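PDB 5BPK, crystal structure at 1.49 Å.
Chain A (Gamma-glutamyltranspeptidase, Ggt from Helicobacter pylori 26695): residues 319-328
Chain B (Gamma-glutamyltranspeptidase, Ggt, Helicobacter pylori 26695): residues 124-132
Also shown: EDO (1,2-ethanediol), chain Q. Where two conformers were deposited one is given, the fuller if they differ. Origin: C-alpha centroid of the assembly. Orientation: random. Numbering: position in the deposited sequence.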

# COMPACT_ATOMS: atom_id res chain seq x y z
N MET A 319 -6.11 -7.87 -16.68
CA MET A 319 -5.11 -8.02 -15.62
C MET A 319 -3.88 -8.77 -16.13
O MET A 319 -2.76 -8.38 -15.86
CB MET A 319 -5.68 -8.81 -14.43
CG MET A 319 -6.74 -8.09 -13.64
SD MET A 319 -7.62 -9.22 -12.52
CE MET A 319 -8.78 -8.05 -11.76
N ARG A 320 -4.12 -9.86 -16.85
CA ARG A 320 -3.04 -10.69 -17.37
C ARG A 320 -2.07 -9.85 -18.19
O ARG A 320 -0.87 -9.95 -17.99
CB ARG A 320 -3.61 -11.80 -18.24
CG ARG A 320 -2.62 -12.89 -18.60
CD ARG A 320 -3.16 -13.74 -19.74
NE ARG A 320 -4.42 -14.43 -19.44
CZ ARG A 320 -4.50 -15.59 -18.79
NH1 ARG A 320 -3.41 -16.19 -18.31
NH2 ARG A 320 -5.69 -16.17 -18.62
N GLN A 321 -2.60 -9.04 -19.10
CA GLN A 321 -1.75 -8.19 -19.93
C GLN A 321 -1.05 -7.11 -19.11
O GLN A 321 0.14 -6.86 -19.31
CB GLN A 321 -2.56 -7.51 -21.05
CG GLN A 321 -1.71 -6.72 -22.06
CD GLN A 321 -0.76 -7.62 -22.86
OE1 GLN A 321 -1.20 -8.54 -23.54
NE2 GLN A 321 0.54 -7.35 -22.76
N ALA A 322 -1.78 -6.49 -18.18
CA ALA A 322 -1.22 -5.45 -17.35
C ALA A 322 -0.01 -5.93 -16.55
O ALA A 322 1.00 -5.23 -16.46
CB ALA A 322 -2.29 -4.85 -16.41
N TYR A 323 -0.11 -7.13 -15.96
CA TYR A 323 0.99 -7.65 -15.14
C TYR A 323 2.18 -8.08 -16.00
O TYR A 323 3.32 -7.96 -15.57
CB TYR A 323 0.54 -8.75 -14.19
CG TYR A 323 -0.17 -8.23 -12.94
CD1 TYR A 323 -1.53 -8.00 -12.94
CD2 TYR A 323 0.54 -7.95 -11.78
CE1 TYR A 323 -2.19 -7.53 -11.81
CE2 TYR A 323 -0.10 -7.47 -10.64
CZ TYR A 323 -1.48 -7.26 -10.67
OH TYR A 323 -2.15 -6.78 -9.55
N ALA A 324 1.92 -8.54 -17.22
CA ALA A 324 3.03 -8.80 -18.14
C ALA A 324 3.74 -7.48 -18.45
O ALA A 324 4.98 -7.40 -18.43
CB ALA A 324 2.53 -9.46 -19.41
N ASP A 325 2.96 -6.43 -18.71
CA ASP A 325 3.53 -5.12 -19.01
C ASP A 325 4.35 -4.61 -17.83
O ASP A 325 5.43 -4.09 -18.00
CB ASP A 325 2.41 -4.11 -19.33
CG ASP A 325 1.70 -4.42 -20.64
OD1 ASP A 325 2.16 -5.31 -21.40
OD2 ASP A 325 0.68 -3.74 -20.91
N ARG A 326 3.83 -4.82 -16.63
CA ARG A 326 4.53 -4.41 -15.40
C ARG A 326 5.95 -4.95 -15.33
O ARG A 326 6.88 -4.23 -14.94
CB ARG A 326 3.75 -4.89 -14.17
CG ARG A 326 4.26 -4.38 -12.83
CD ARG A 326 3.60 -5.15 -11.69
NE ARG A 326 3.87 -4.52 -10.39
CZ ARG A 326 4.98 -4.67 -9.66
NH1 ARG A 326 5.97 -5.47 -10.06
NH2 ARG A 326 5.11 -4.02 -8.51
N SER A 327 6.11 -6.21 -15.70
CA SER A 327 7.38 -6.94 -15.57
C SER A 327 8.54 -6.37 -16.41
O SER A 327 9.70 -6.63 -16.10
CB SER A 327 7.18 -8.42 -15.91
OG SER A 327 7.08 -8.61 -17.30
N VAL A 328 8.20 -5.63 -17.46
CA VAL A 328 9.18 -5.05 -18.38
C VAL A 328 9.29 -3.53 -18.24
O VAL A 328 10.40 -2.99 -18.17
CB VAL A 328 8.81 -5.38 -19.84
CG1 VAL A 328 9.77 -4.69 -20.79
CG2 VAL A 328 8.81 -6.88 -20.05
N PHE B 124 -11.40 -11.67 -6.95
CA PHE B 124 -10.58 -12.59 -7.75
C PHE B 124 -9.30 -11.87 -8.14
O PHE B 124 -9.17 -10.66 -7.95
CB PHE B 124 -11.32 -13.13 -8.99
CG PHE B 124 -11.72 -12.07 -9.97
CD1 PHE B 124 -10.86 -11.68 -11.00
CD2 PHE B 124 -12.93 -11.43 -9.84
CE1 PHE B 124 -11.24 -10.68 -11.89
CE2 PHE B 124 -13.30 -10.42 -10.70
CZ PHE B 124 -12.46 -10.04 -11.74
N HIS B 125 -8.35 -12.61 -8.69
CA HIS B 125 -7.04 -12.04 -9.00
C HIS B 125 -6.34 -12.86 -10.08
O HIS B 125 -6.32 -14.08 -10.03
CB HIS B 125 -6.22 -11.99 -7.71
CG HIS B 125 -4.80 -11.56 -7.89
ND1 HIS B 125 -4.43 -10.25 -8.14
CD2 HIS B 125 -3.64 -12.26 -7.82
CE1 HIS B 125 -3.12 -10.18 -8.23
NE2 HIS B 125 -2.61 -11.38 -8.03
N MET B 126 -5.77 -12.14 -11.04
CA MET B 126 -4.89 -12.70 -12.06
C MET B 126 -3.69 -11.78 -12.18
O MET B 126 -3.85 -10.58 -12.38
CB MET B 126 -5.66 -12.80 -13.39
CG MET B 126 -4.83 -12.93 -14.66
SD MET B 126 -3.78 -14.38 -14.76
CE MET B 126 -5.00 -15.68 -15.04
N GLN B 127 -2.49 -12.34 -12.01
CA GLN B 127 -1.24 -11.56 -12.13
C GLN B 127 -0.27 -12.13 -13.16
O GLN B 127 0.94 -11.84 -13.11
CB GLN B 127 -0.55 -11.40 -10.76
CG GLN B 127 -0.10 -12.67 -10.10
CD GLN B 127 0.68 -12.39 -8.81
OE1 GLN B 127 0.14 -11.83 -7.85
NE2 GLN B 127 1.95 -12.78 -8.80
N TRP B 128 -0.81 -12.89 -14.11
CA TRP B 128 -0.08 -13.39 -15.30
C TRP B 128 0.87 -14.54 -14.93
O TRP B 128 0.72 -15.65 -15.45
CB TRP B 128 0.58 -12.21 -16.04
CG TRP B 128 1.69 -12.52 -17.01
CD1 TRP B 128 1.58 -13.10 -18.24
CD2 TRP B 128 3.07 -12.23 -16.82
NE1 TRP B 128 2.83 -13.18 -18.83
CE2 TRP B 128 3.76 -12.67 -17.97
CE3 TRP B 128 3.80 -11.65 -15.78
CZ2 TRP B 128 5.14 -12.53 -18.11
CZ3 TRP B 128 5.17 -11.52 -15.92
CH2 TRP B 128 5.82 -11.95 -17.08
N LEU B 129 1.81 -14.29 -14.02
CA LEU B 129 2.59 -15.37 -13.41
C LEU B 129 2.42 -15.26 -11.90
O LEU B 129 2.68 -14.21 -11.33
CB LEU B 129 4.08 -15.26 -13.77
CG LEU B 129 4.49 -15.52 -15.22
CD1 LEU B 129 6.00 -15.32 -15.39
CD2 LEU B 129 4.05 -16.91 -15.68
N PRO B 130 1.96 -16.34 -11.24
CA PRO B 130 1.54 -17.60 -11.82
C PRO B 130 0.30 -17.44 -12.69
O PRO B 130 -0.49 -16.50 -12.49
CB PRO B 130 1.22 -18.47 -10.60
CG PRO B 130 0.95 -17.54 -9.50
CD PRO B 130 1.74 -16.30 -9.78
N ASP B 131 0.15 -18.35 -13.65
CA ASP B 131 -0.97 -18.32 -14.57
C ASP B 131 -2.13 -19.07 -13.93
O ASP B 131 -2.36 -20.27 -14.18
CB ASP B 131 -0.57 -18.89 -15.94
CG ASP B 131 -1.67 -18.78 -16.98
OD1 ASP B 131 -2.81 -18.38 -16.63
OD2 ASP B 131 -1.41 -19.10 -18.16
N GLU B 132 -2.84 -18.34 -13.08
CA GLU B 132 -3.94 -18.90 -12.28
C GLU B 132 -4.96 -17.80 -12.01
O GLU B 132 -4.62 -16.62 -11.94
CB GLU B 132 -3.41 -19.47 -10.96
CG GLU B 132 -2.91 -18.43 -9.96
CD GLU B 132 -2.27 -19.01 -8.72
OE1 GLU B 132 -1.84 -20.20 -8.73
OE2 GLU B 132 -2.16 -18.26 -7.71
C1 EDO Q . 9.15 -7.49 -8.52
O1 EDO Q . 8.85 -6.13 -8.88
C2 EDO Q . 10.62 -7.67 -8.15
O2 EDO Q . 11.14 -8.89 -8.69
O HOH W 1 -5.54 -19.10 -18.03

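Residues 319-328 of chain A, part of a longer helix, pack against a segment of chain B, and the two bury 589 Å² between them. Met A319, Tyr A323 and Ser A327, spaced four apart, direct their CA-to-CB bonds toward chain B, while Arg A320 and Ala A324 flank them sideways. Gln A321 and Asp A325 point away and pair with each other, NE2 of Gln A321 donating to OD1 of Asp A325 at 2.9 Å.

The one direct polar link across the contact is a salt bridge. NH1 of Arg A320 donates to OD1 of Asp B131 at 2.8 Å, near the guanidinium plane. The arginine starts out sideways, and its extended chi1 and chi2 (both t) carry the charge to the aspartate, whose own end also comes nearer. A water reinforces the pair, accepting from NH2 of Arg A320 at 3.0 Å and lying 3.2 Å from OD1 of Asp B131. Over one face of the same guanidinium sits Met B126, its CE 3.7 Å from NH1 of Arg A320, so the flat cation serves as a packing surface as well as a charge.

Trp B128 has the only CA-to-CB bond in its stretch that points toward the helix, and it lays its indole against a small residue: CB of Ala A324 lies 3.7 Å from the centroid of the five-membered ring, 7° off its normal. Alanine suits this place because its methyl reaches the ring while CA of Ala A324 still comes within 3.7 Å of CD2 of Trp B128. Farther along, OG of Ser A327 approaches CH2 of Trp B128 at 3.6 Å; that hydroxyl is already spent on its own helix, OG of Ser A327 donating to O of Ala A324 at 2.7 Å.

Tyr A323 receives CB of Gln B127 over its face, 3.8 Å from the ring centroid, and the edge of His B125 in an offset edge-to-face pair with planes at 83°. The end of Gln B127 leads away: OE1 of Gln B127 accepts from NE2 of His B125 at 2.8 Å, and NE2 of Gln B127 donates to O of Leu B129 at 3.0 Å. These bonds tie the three residues together.

Methionine fills the other end. CE of Met A319 meets CE1 of Phe B124 at 3.6 Å, and CB of Met A319 lies 4.1 Å from CB of Met B126. The packing has a price: O of Met B126, 3.3 Å from CB of Met A319, is buried without a hydrogen-bond partner.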